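PDB 2F23: transcription inhibitor protein Gfh1, which inhibits the catalytic activities of RNA polymerase by partly occluding its substrate-binding site and preventing NTP binding, in a manner switched on by lower pH. Local coordinates for residues Arg3-Leu7 with Phe149-Ala153; Lys6-Gly11 with Val134-Leu138; Tyr12-Met16 with Leu65-Leu69; Ile83-Val89 with Ser101-Ser106. The contacts are given in a common frame with arbitrary orientation. Numbering follows the deposited sequence.

Contact 1 of 4, residues Arg3-Leu7 with Phe149-Ala153; sequences REVKL and FRVVA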
loop_
_atom_site.group_PDB
_atom_site.type_symbol
_atom_site.label_atom_id
_atom_site.label_comp_id
_atom_site.label_asym_id
_atom_site.label_seq_id
_atom_site.Cartn_x
_atom_site.Cartn_y
_atom_site.Cartn_z
ATOM N N ARG A 3 -14.763 -3.933 6.502
ATOM C CA ARG A 3 -14.208 -3.611 7.850
ATOM C C ARG A 3 -13.889 -2.122 7.953
ATOM O O ARG A 3 -13.555 -1.482 6.957
ATOM C CB ARG A 3 -12.937 -4.429 8.101
ATOM C CG ARG A 3 -12.387 -4.317 9.515
ATOM C CD ARG A 3 -11.077 -5.081 9.661
ATOM N NE ARG A 3 -10.598 -5.087 11.042
ATOM C CZ ARG A 3 -9.442 -5.616 11.433
ATOM N NH1 ARG A 3 -8.635 -6.186 10.549
ATOM N NH2 ARG A 3 -9.097 -5.580 12.713
ATOM N N GLU A 4 -13.995 -1.578 9.163
ATOM C CA GLU A 4 -13.721 -0.164 9.410
ATOM C C GLU A 4 -12.324 0.229 8.933
ATOM O O GLU A 4 -11.404 -0.591 8.940
ATOM C CB GLU A 4 -13.856 0.141 10.904
ATOM C CG GLU A 4 -12.991 -0.740 11.792
ATOM C CD GLU A 4 -13.133 -0.412 13.266
ATOM O OE1 GLU A 4 -14.274 -0.426 13.774
ATOM O OE2 GLU A 4 -12.102 -0.145 13.919
ATOM N N VAL A 5 -12.170 1.486 8.524
ATOM C CA VAL A 5 -10.881 1.980 8.043
ATOM C C VAL A 5 -10.439 3.217 8.809
ATOM O O VAL A 5 -11.103 4.251 8.774
ATOM C CB VAL A 5 -10.941 2.343 6.544
ATOM C CG1 VAL A 5 -9.579 2.828 6.065
ATOM C CG2 VAL A 5 -11.393 1.141 5.739
ATOM N N LYS A 6 -9.311 3.106 9.499
ATOM C CA LYS A 6 -8.776 4.220 10.266
ATOM C C LYS A 6 -7.517 4.729 9.583
ATOM O O LYS A 6 -6.674 3.938 9.157
ATOM C CB LYS A 6 -8.431 3.770 11.687
ATOM C CG LYS A 6 -9.628 3.360 12.523
ATOM C CD LYS A 6 -9.194 2.841 13.884
ATOM C CE LYS A 6 -8.847 1.356 13.850
ATOM N NZ LYS A 6 -7.743 1.012 12.914
ATOM N N LEU A 7 -7.406 6.048 9.459
ATOM C CA LEU A 7 -6.237 6.672 8.844
ATOM C C LEU A 7 -5.813 7.885 9.651
ATOM O O LEU A 7 -6.647 8.558 10.253
ATOM C CB LEU A 7 -6.554 7.148 7.421
ATOM C CG LEU A 7 -6.658 6.118 6.298
ATOM C CD1 LEU A 7 -7.142 6.797 5.022
ATOM C CD2 LEU A 7 -5.297 5.484 6.068
ATOM N N PHE A 149 1.600 -0.509 2.993
ATOM C CA PHE A 149 0.736 -1.039 4.044
ATOM C C PHE A 149 0.180 0.030 4.961
ATOM O O PHE A 149 0.841 1.021 5.256
ATOM C CB PHE A 149 1.489 -2.029 4.939
ATOM C CG PHE A 149 1.877 -3.302 4.260
ATOM C CD1 PHE A 149 3.147 -3.450 3.708
ATOM C CD2 PHE A 149 0.982 -4.362 4.183
ATOM C CE1 PHE A 149 3.518 -4.639 3.090
ATOM C CE2 PHE A 149 1.346 -5.557 3.565
ATOM C CZ PHE A 149 2.617 -5.693 3.019
ATOM N N ARG A 150 -1.042 -0.196 5.422
ATOM C CA ARG A 150 -1.687 0.703 6.369
ATOM C C ARG A 150 -1.548 -0.004 7.710
ATOM O O ARG A 150 -1.735 -1.217 7.791
ATOM C CB ARG A 150 -3.168 0.871 6.027
ATOM C CG ARG A 150 -3.962 1.686 7.036
ATOM C CD ARG A 150 -5.367 1.947 6.514
ATOM N NE ARG A 150 -6.112 0.709 6.325
ATOM C CZ ARG A 150 -6.852 0.130 7.265
ATOM N NH1 ARG A 150 -6.951 0.679 8.467
ATOM N NH2 ARG A 150 -7.495 -0.999 7.000
ATOM N N VAL A 151 -1.191 0.742 8.750
ATOM C CA VAL A 151 -1.051 0.163 10.084
ATOM C C VAL A 151 -2.452 0.021 10.667
ATOM O O VAL A 151 -3.147 1.010 10.875
ATOM C CB VAL A 151 -0.202 1.068 11.000
ATOM C CG1 VAL A 151 -0.087 0.449 12.385
ATOM C CG2 VAL A 151 1.178 1.263 10.388
ATOM N N VAL A 152 -2.862 -1.218 10.925
ATOM C CA VAL A 152 -4.194 -1.491 11.449
ATOM C C VAL A 152 -4.261 -1.628 12.965
ATOM O O VAL A 152 -5.239 -1.202 13.591
ATOM C CB VAL A 152 -4.765 -2.772 10.801
ATOM C CG1 VAL A 152 -6.112 -3.128 11.411
ATOM C CG2 VAL A 152 -4.908 -2.555 9.302
ATOM N N ALA A 153 -3.226 -2.215 13.554
ATOM C CA ALA A 153 -3.186 -2.415 14.996
ATOM C C ALA A 153 -1.753 -2.530 15.497
ATOM O O ALA A 153 -0.860 -2.957 14.764
ATOM C CB ALA A 153 -3.964 -3.683 15.364
HETATM O O HOH W 1 -8.938 0.223 10.473
HETATM O O HOH W 2 -9.177 -2.410 9.307
#
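Direct polar contacts are few and long: Arg150 NH1 makes a weak hydrogen bond to Lys6 O (3.3 Å), and Lys6 NZ another to Val152 O (3.4 Å). The firmer links run through water. One water binds Glu4 O (3.0 Å), Lys6 N (3.1 Å), Lys6 NZ (2.8 Å) and Arg150 NH1 (2.9 Å), tying the two cationic groups to the backbone although Lys6 NZ and Arg150 NH1 are only 4.5 Å apart. A second joins Glu4 O (2.9 Å) to Arg150 NH2 (3.2 Å). Arg150 NH2 also forms a salt bridge with Glu92 on strand 88-92. Strand 5-7 belongs to the small parallel sheet at the base of the coiled coil, whereas 149-153 lies in the mixed sheet of the FKBP-like C-terminal domain; the strands cross at 109° with axes 7.8 Å apart, so side chains and waters bridge the domains. In the mixed sheet, Val152 and Ala153 form a classic beta bulge opposite Glu90. Apolar contacts flank Arg150: Val5 CG1 lies over one guanidinium face, 4.0 Å from Arg150 CZ, and Leu7 CD2 is 3.6 Å from Arg150 CD. Val152 CG1 covers one face of the Arg3 guanidinium, 4.1 Å from Arg3 NH1.

Contact 2 of 4, residues Lys6-Gly11 with Val134-Leu138; sequences KLTKAG and VGDVL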
loop_
_atom_site.group_PDB
_atom_site.type_symbol
_atom_site.label_atom_id
_atom_site.label_comp_id
_atom_site.label_asym_id
_atom_site.label_seq_id
_atom_site.Cartn_x
_atom_site.Cartn_y
_atom_site.Cartn_z
ATOM N N LYS A 6 -9.311 3.106 9.499
ATOM C CA LYS A 6 -8.776 4.220 10.266
ATOM C C LYS A 6 -7.517 4.729 9.583
ATOM O O LYS A 6 -6.674 3.938 9.157
ATOM C CB LYS A 6 -8.431 3.770 11.687
ATOM C CG LYS A 6 -9.628 3.360 12.523
ATOM C CD LYS A 6 -9.194 2.841 13.884
ATOM C CE LYS A 6 -8.847 1.356 13.850
ATOM N NZ LYS A 6 -7.743 1.012 12.914
ATOM N N LEU A 7 -7.406 6.048 9.459
ATOM C CA LEU A 7 -6.237 6.672 8.844
ATOM C C LEU A 7 -5.813 7.885 9.651
ATOM O O LEU A 7 -6.647 8.558 10.253
ATOM C CB LEU A 7 -6.554 7.148 7.421
ATOM C CG LEU A 7 -6.658 6.118 6.298
ATOM C CD1 LEU A 7 -7.142 6.797 5.022
ATOM C CD2 LEU A 7 -5.297 5.484 6.068
ATOM N N THR A 8 -4.515 8.155 9.683
ATOM C CA THR A 8 -4.037 9.351 10.357
ATOM C C THR A 8 -4.105 10.407 9.257
ATOM O O THR A 8 -4.347 10.082 8.093
ATOM C CB THR A 8 -2.572 9.229 10.804
ATOM O OG1 THR A 8 -1.771 8.840 9.682
ATOM C CG2 THR A 8 -2.421 8.204 11.919
ATOM N N LYS A 9 -3.888 11.667 9.610
ATOM C CA LYS A 9 -3.911 12.712 8.599
ATOM C C LYS A 9 -2.838 12.420 7.557
ATOM O O LYS A 9 -3.055 12.612 6.363
ATOM C CB LYS A 9 -3.680 14.079 9.247
ATOM C CG LYS A 9 -4.773 14.458 10.238
ATOM C CD LYS A 9 -4.573 15.848 10.822
ATOM C CE LYS A 9 -4.769 16.934 9.776
ATOM N NZ LYS A 9 -4.757 18.290 10.392
ATOM N N ALA A 10 -1.685 11.932 8.007
ATOM C CA ALA A 10 -0.589 11.613 7.099
ATOM C C ALA A 10 -0.955 10.446 6.185
ATOM O O ALA A 10 -0.663 10.468 4.991
ATOM C CB ALA A 10 0.668 11.278 7.894
ATOM N N GLY A 11 -1.594 9.427 6.752
ATOM C CA GLY A 11 -1.980 8.270 5.962
ATOM C C GLY A 11 -2.964 8.641 4.873
ATOM O O GLY A 11 -2.861 8.168 3.737
ATOM N N VAL A 134 -1.282 3.601 14.403
ATOM C CA VAL A 134 -2.402 3.037 13.664
ATOM C C VAL A 134 -2.946 4.125 12.747
ATOM O O VAL A 134 -3.147 5.266 13.169
ATOM C CB VAL A 134 -3.513 2.572 14.634
ATOM C CG1 VAL A 134 -4.770 2.198 13.869
ATOM C CG2 VAL A 134 -3.016 1.375 15.439
ATOM N N GLY A 135 -3.158 3.780 11.484
ATOM C CA GLY A 135 -3.680 4.758 10.548
ATOM C C GLY A 135 -2.617 5.274 9.598
ATOM O O GLY A 135 -2.944 5.837 8.553
ATOM N N ASP A 136 -1.347 5.106 9.957
ATOM C CA ASP A 136 -0.271 5.556 9.080
ATOM C C ASP A 136 -0.160 4.616 7.883
ATOM O O ASP A 136 -0.502 3.434 7.970
ATOM C CB ASP A 136 1.080 5.596 9.817
ATOM C CG ASP A 136 1.233 6.821 10.703
ATOM O OD1 ASP A 136 0.622 7.866 10.394
ATOM O OD2 ASP A 136 1.985 6.747 11.695
ATOM N N VAL A 137 0.326 5.152 6.766
ATOM C CA VAL A 137 0.502 4.385 5.539
ATOM C C VAL A 137 1.989 4.436 5.199
ATOM O O VAL A 137 2.573 5.510 5.086
ATOM C CB VAL A 137 -0.348 4.982 4.407
ATOM C CG1 VAL A 137 -0.063 4.272 3.093
ATOM C CG2 VAL A 137 -1.817 4.838 4.763
ATOM N N LEU A 138 2.586 3.260 5.046
ATOM C CA LEU A 138 4.016 3.146 4.798
ATOM C C LEU A 138 4.368 2.263 3.616
ATOM O O LEU A 138 3.643 1.332 3.286
ATOM C CB LEU A 138 4.684 2.560 6.044
ATOM C CG LEU A 138 4.243 3.158 7.384
ATOM C CD1 LEU A 138 4.568 2.202 8.527
ATOM C CD2 LEU A 138 4.916 4.502 7.573
#
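Leu7 and Gly135 bring their backbones together with CA atoms 3.6 Å apart, where strand 5-7 turns into helix 9-37 and meets the loop entering strand 137-142. This is an interdomain junction between the coiled-coil base and the FKBP-like domain, built around a helix N-cap. Thr8 N donates to Gly135 O (3.0 Å, 162°), and CA-H...O contacts run both ways: Gly135 CA to Lys6 O and Leu7 CA to Gly135 O, each 3.4 Å. Both glycines suit the close approach: a CB on Gly135 would clash with Thr8 N, and one on Gly11 with Gly135 O. Among the side chains, Leu7 CD2 packs on Val137 CG2 (3.8 Å), while Lys6 NZ comes within 3.3 Å of Val134 CG1 and makes a weak hydrogen bond to Val152 O. Asp136 OD2 is held by His132 ND1 and Arg133 N, which leaves OD1 facing the cap. Thr8, in the p rotamer, serves both segments with one hydroxyl: OG1 accepts from Gly11 N (3.0 Å) and donates to Asp136 OD1 (2.7 Å).

Contact 3 of 4, residues Tyr12-Met16 with Leu65-Leu69; sequences YERLM and LEDIL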
loop_
_atom_site.group_PDB
_atom_site.type_symbol
_atom_site.label_atom_id
_atom_site.label_comp_id
_atom_site.label_asym_id
_atom_site.label_seq_id
_atom_site.Cartn_x
_atom_site.Cartn_y
_atom_site.Cartn_z
ATOM N N TYR A 12 -3.934 9.480 5.228
ATOM C CA TYR A 12 -4.938 9.934 4.275
ATOM C C TYR A 12 -4.245 10.731 3.174
ATOM O O TYR A 12 -4.500 10.522 1.989
ATOM C CB TYR A 12 -5.972 10.817 4.975
ATOM C CG TYR A 12 -7.120 11.229 4.082
ATOM C CD1 TYR A 12 -8.302 10.493 4.052
ATOM C CD2 TYR A 12 -7.019 12.351 3.261
ATOM C CE1 TYR A 12 -9.363 10.869 3.224
ATOM C CE2 TYR A 12 -8.065 12.731 2.432
ATOM C CZ TYR A 12 -9.234 11.989 2.417
ATOM O OH TYR A 12 -10.267 12.368 1.586
ATOM N N GLU A 13 -3.366 11.644 3.578
ATOM C CA GLU A 13 -2.623 12.472 2.629
ATOM C C GLU A 13 -1.858 11.620 1.624
ATOM O O GLU A 13 -1.906 11.866 0.418
ATOM C CB GLU A 13 -1.627 13.377 3.364
ATOM C CG GLU A 13 -0.785 14.246 2.421
ATOM C CD GLU A 13 0.187 15.150 3.158
ATOM O OE1 GLU A 13 -0.197 15.697 4.213
ATOM O OE2 GLU A 13 1.325 15.325 2.676
ATOM N N ARG A 14 -1.142 10.620 2.120
ATOM C CA ARG A 14 -0.368 9.764 1.234
ATOM C C ARG A 14 -1.248 9.044 0.221
ATOM O O ARG A 14 -0.942 9.035 -0.968
ATOM C CB ARG A 14 0.431 8.739 2.034
ATOM C CG ARG A 14 1.420 9.353 3.007
ATOM C CD ARG A 14 2.358 8.309 3.602
ATOM N NE ARG A 14 3.518 8.047 2.752
ATOM C CZ ARG A 14 3.482 7.389 1.598
ATOM N NH1 ARG A 14 2.338 6.908 1.135
ATOM N NH2 ARG A 14 4.597 7.209 0.904
ATOM N N LEU A 15 -2.337 8.441 0.690
ATOM C CA LEU A 15 -3.227 7.723 -0.209
ATOM C C LEU A 15 -3.919 8.634 -1.216
ATOM O O LEU A 15 -4.122 8.241 -2.364
ATOM C CB LEU A 15 -4.262 6.929 0.594
ATOM C CG LEU A 15 -3.665 5.775 1.406
ATOM C CD1 LEU A 15 -4.772 5.072 2.167
ATOM C CD2 LEU A 15 -2.954 4.797 0.477
ATOM N N MET A 16 -4.295 9.840 -0.798
ATOM C CA MET A 16 -4.950 10.761 -1.726
ATOM C C MET A 16 -3.963 11.182 -2.804
ATOM O O MET A 16 -4.325 11.295 -3.977
ATOM C CB MET A 16 -5.478 12.005 -1.007
ATOM C CG MET A 16 -6.179 13.007 -1.936
ATOM S SD MET A 16 -7.632 12.326 -2.816
ATOM C CE MET A 16 -8.579 11.847 -1.414
ATOM N N LEU A 65 -8.313 2.480 -3.835
ATOM C CA LEU A 65 -7.963 3.718 -3.151
ATOM C C LEU A 65 -9.200 4.535 -2.808
ATOM O O LEU A 65 -9.307 5.071 -1.711
ATOM C CB LEU A 65 -6.999 4.545 -4.011
ATOM C CG LEU A 65 -5.600 3.929 -4.100
ATOM C CD1 LEU A 65 -4.787 4.654 -5.159
ATOM C CD2 LEU A 65 -4.917 4.009 -2.740
ATOM N N GLU A 66 -10.136 4.628 -3.747
ATOM C CA GLU A 66 -11.357 5.384 -3.511
ATOM C C GLU A 66 -12.178 4.740 -2.405
ATOM O O GLU A 66 -12.803 5.436 -1.607
ATOM C CB GLU A 66 -12.180 5.476 -4.798
ATOM C CG GLU A 66 -11.599 6.461 -5.801
ATOM C CD GLU A 66 -12.330 6.467 -7.129
ATOM O OE1 GLU A 66 -12.147 7.439 -7.887
ATOM O OE2 GLU A 66 -13.072 5.506 -7.422
ATOM N N ASP A 67 -12.166 3.412 -2.356
ATOM C CA ASP A 67 -12.912 2.687 -1.335
ATOM C C ASP A 67 -12.375 3.015 0.052
ATOM O O ASP A 67 -13.131 3.377 0.956
ATOM C CB ASP A 67 -12.807 1.177 -1.565
ATOM C CG ASP A 67 -13.563 0.379 -0.519
ATOM O OD1 ASP A 67 -12.990 -0.589 0.023
ATOM O OD2 ASP A 67 -14.733 0.719 -0.244
ATOM N N ILE A 68 -11.063 2.888 0.213
ATOM C CA ILE A 68 -10.427 3.159 1.495
ATOM C C ILE A 68 -10.559 4.613 1.922
ATOM O O ILE A 68 -10.930 4.903 3.057
ATOM C CB ILE A 68 -8.940 2.780 1.451
ATOM C CG1 ILE A 68 -8.816 1.291 1.128
ATOM C CG2 ILE A 68 -8.266 3.120 2.780
ATOM C CD1 ILE A 68 -7.415 0.803 1.061
ATOM N N LEU A 69 -10.265 5.529 1.009
ATOM C CA LEU A 69 -10.344 6.948 1.318
ATOM C C LEU A 69 -11.750 7.434 1.647
ATOM O O LEU A 69 -11.934 8.257 2.546
ATOM C CB LEU A 69 -9.769 7.761 0.155
ATOM C CG LEU A 69 -8.242 7.731 0.037
ATOM C CD1 LEU A 69 -7.828 8.350 -1.287
ATOM C CD2 LEU A 69 -7.608 8.490 1.206
HETATM O O HOH W 3 -12.530 10.937 1.598
#
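Leu69 has the largest covered area of any residue here, 119 Å². With chi1 m and chi2 t, it extends toward helix 9-37 and sends CD2 over one face of the Tyr12 ring, 3.8 Å from the ring centroid and 22° off its normal, a CH-pi contact. The same Leu69 CD2 is 3.7 Å from Leu15 CB. Tyr12, with chi1 t, sets its ring along the flank of the interface; its OH reaches a water (2.7 Å) that donates to Leu69 O (2.9 Å). Met16 starts out pointing away, but the t, p, p conformation folds its thioether back, so that Met16 CE touches Leu69 CD1 (3.6 Å). Leu15 takes the m, t rotamer and splits its methyls: CD2 meets Leu65 CD2 (3.9 Å), while CD1 meets Ile68 CG2 (4.0 Å). Leu65 and Ile68, also m, t, both direct their CA-to-CB bonds at the opposing helix. No direct hydrogen bond crosses the interface. Beyond it, Leu7 touches Tyr12 and Leu15, and Val5 touches Ile68. The segments run at 156°, axes 10.4 Å apart, with leucines filling the interior: the base of the antiparallel helical hairpin that forms the coiled-coil domain of GreA/GreB-family proteins.

Contact 4 of 4, residues Ile83-Val89 with Ser101-Ser106; sequences IGLGSVV and SVQVVS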
loop_
_atom_site.group_PDB
_atom_site.type_symbol
_atom_site.label_atom_id
_atom_site.label_comp_id
_atom_site.label_asym_id
_atom_site.label_seq_id
_atom_site.Cartn_x
_atom_site.Cartn_y
_atom_site.Cartn_z
ATOM N N ILE A 83 4.745 2.297 17.457
ATOM C CA ILE A 83 5.628 1.176 17.159
ATOM C C ILE A 83 7.061 1.322 17.641
ATOM O O ILE A 83 7.761 2.258 17.274
ATOM C CB ILE A 83 5.657 0.897 15.639
ATOM C CG1 ILE A 83 4.238 0.626 15.141
ATOM C CG2 ILE A 83 6.572 -0.287 15.339
ATOM C CD1 ILE A 83 4.110 0.612 13.642
ATOM N N GLY A 84 7.485 0.361 18.456
ATOM C CA GLY A 84 8.837 0.358 18.977
ATOM C C GLY A 84 9.329 -1.065 19.130
ATOM O O GLY A 84 8.673 -2.015 18.708
ATOM N N LEU A 85 10.493 -1.218 19.740
ATOM C CA LEU A 85 11.059 -2.538 19.960
ATOM C C LEU A 85 10.034 -3.361 20.745
ATOM O O LEU A 85 9.516 -2.905 21.769
ATOM C CB LEU A 85 12.361 -2.387 20.748
ATOM C CG LEU A 85 13.346 -3.545 20.874
ATOM C CD1 LEU A 85 13.708 -4.094 19.501
ATOM C CD2 LEU A 85 14.591 -3.034 21.594
ATOM N N GLY A 86 9.720 -4.556 20.249
ATOM C CA GLY A 86 8.763 -5.414 20.926
ATOM C C GLY A 86 7.329 -5.325 20.430
ATOM O O GLY A 86 6.501 -6.184 20.746
ATOM N N SER A 87 7.020 -4.293 19.655
ATOM C CA SER A 87 5.660 -4.123 19.148
ATOM C C SER A 87 5.273 -5.118 18.069
ATOM O O SER A 87 6.054 -5.398 17.161
ATOM C CB SER A 87 5.462 -2.716 18.573
ATOM O OG SER A 87 5.608 -1.710 19.557
ATOM N N VAL A 88 4.058 -5.648 18.179
ATOM C CA VAL A 88 3.521 -6.553 17.173
ATOM C C VAL A 88 2.590 -5.648 16.373
ATOM O O VAL A 88 1.704 -4.994 16.929
ATOM C CB VAL A 88 2.715 -7.707 17.789
ATOM C CG1 VAL A 88 2.030 -8.493 16.681
ATOM C CG2 VAL A 88 3.646 -8.621 18.588
ATOM N N VAL A 89 2.805 -5.606 15.068
ATOM C CA VAL A 89 2.029 -4.729 14.212
ATOM C C VAL A 89 1.241 -5.474 13.148
ATOM O O VAL A 89 1.785 -6.321 12.437
ATOM C CB VAL A 89 2.975 -3.727 13.508
ATOM C CG1 VAL A 89 2.183 -2.619 12.830
ATOM C CG2 VAL A 89 3.956 -3.157 14.515
ATOM N N SER A 101 1.359 -9.530 9.544
ATOM C CA SER A 101 1.708 -9.043 10.870
ATOM C C SER A 101 3.205 -9.225 11.070
ATOM O O SER A 101 3.821 -10.133 10.507
ATOM C CB SER A 101 0.926 -9.781 11.964
ATOM O OG SER A 101 1.240 -11.158 11.979
ATOM N N VAL A 102 3.792 -8.337 11.858
ATOM C CA VAL A 102 5.221 -8.388 12.126
ATOM C C VAL A 102 5.482 -7.949 13.550
ATOM O O VAL A 102 4.636 -7.323 14.184
ATOM C CB VAL A 102 6.006 -7.432 11.196
ATOM C CG1 VAL A 102 5.754 -7.782 9.747
ATOM C CG2 VAL A 102 5.603 -5.987 11.476
ATOM N N GLN A 103 6.652 -8.302 14.063
ATOM C CA GLN A 103 7.034 -7.866 15.390
ATOM C C GLN A 103 8.420 -7.271 15.257
ATOM O O GLN A 103 9.324 -7.904 14.709
ATOM C CB GLN A 103 7.065 -9.016 16.402
ATOM C CG GLN A 103 7.544 -8.545 17.770
ATOM C CD GLN A 103 7.514 -9.621 18.834
ATOM O OE1 GLN A 103 7.968 -10.744 18.615
ATOM N NE2 GLN A 103 6.992 -9.272 20.009
ATOM N N VAL A 104 8.579 -6.041 15.730
ATOM C CA VAL A 104 9.873 -5.381 15.673
ATOM C C VAL A 104 10.717 -5.953 16.809
ATOM O O VAL A 104 10.301 -5.944 17.967
ATOM C CB VAL A 104 9.731 -3.847 15.844
ATOM C CG1 VAL A 104 11.099 -3.203 15.879
ATOM C CG2 VAL A 104 8.916 -3.265 14.686
ATOM N N VAL A 105 11.894 -6.469 16.472
ATOM C CA VAL A 105 12.769 -7.057 17.480
ATOM C C VAL A 105 14.210 -6.613 17.281
ATOM O O VAL A 105 14.532 -5.938 16.305
ATOM C CB VAL A 105 12.722 -8.601 17.417
ATOM C CG1 VAL A 105 11.303 -9.093 17.706
ATOM C CG2 VAL A 105 13.164 -9.081 16.037
ATOM N N SER A 106 15.079 -6.982 18.213
ATOM C CA SER A 106 16.485 -6.628 18.077
ATOM C C SER A 106 17.071 -7.440 16.929
ATOM O O SER A 106 16.572 -8.515 16.598
ATOM C CB SER A 106 17.243 -6.914 19.373
ATOM O OG SER A 106 16.851 -6.005 20.386
#
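Five hydrogen bonds join the segments. The two shortest are Gly86 N to Val104 O (2.7 Å, 154°) and Val89 N to Val102 O (2.7 Å, 171°). Val102 N returns to Val89 O (2.9 Å), making Val89-Val102 an antiparallel hydrogen-bonded pair; Val104 N donates to Ser87 O (3.0 Å), and between these lies the non-hydrogen-bonded pair Val88-Gln103, with CA atoms 4.2 Å apart. The fifth bond comes from a side chain, Gln103 NE2 to Gly86 O (3.2 Å). CA-H...O contacts supplement the ladder, among them Ser101 CA to Val89 O (3.1 Å) and Gln103 CA to Ser87 O (3.2 Å). Ahead of the strand, Gly84-Ser87 forms a type II turn closed by Ser87 N to Gly84 O (3.0 Å); at Gly86, with phi 95°, a CB would be jammed against the preceding carbonyl, and Gly84 N is fixed by Ser87 OG (3.0 Å). Packing then spreads over the surfaces. Val89 CB lies 4.0 Å from Val102 CG2 on one sheet face, and Val88 CG2 is 3.7 Å from Gln103 NE2 on the other. Ile83 CG2 meets Val104 CG2 (3.8 Å), while Leu85 CD1 bends back to within 3.4 Å of Ser106 N. Strands 145-155 and 117-120 flank the pair, and Leu129 of helix 124-129 covers Ile83 and Val102. Together these make the open end of the beta hairpin 88-92/99-105 in the mixed sheet of the FKBP-like C-terminal domain.

Contacts 1 and 2, with centres about 7 Å apart, share Lys6 and Leu7 and join the coiled-coil base to neighbouring strands of one sheet; Phe149 N and Leu138 O (2.8 Å), like Gly135 N and Val151 O (2.8 Å), probably hydrogen-bond between them. Leu7 links both to contact 3, its CD2 4.0 Å from Leu15 CD1, and Val137 CG1 reaches Leu15 CD2 (3.9 Å). Contact 4 adjoins contact 1 through Val151 CG1 and Val89 CG1 (3.8 Å), yet its centre is about 25 Å from that of contact 3. Contacts 1 and 2 sit where the two domains meet; the pH-induced change between flipped and active orientations may alter how the domains are set against each other.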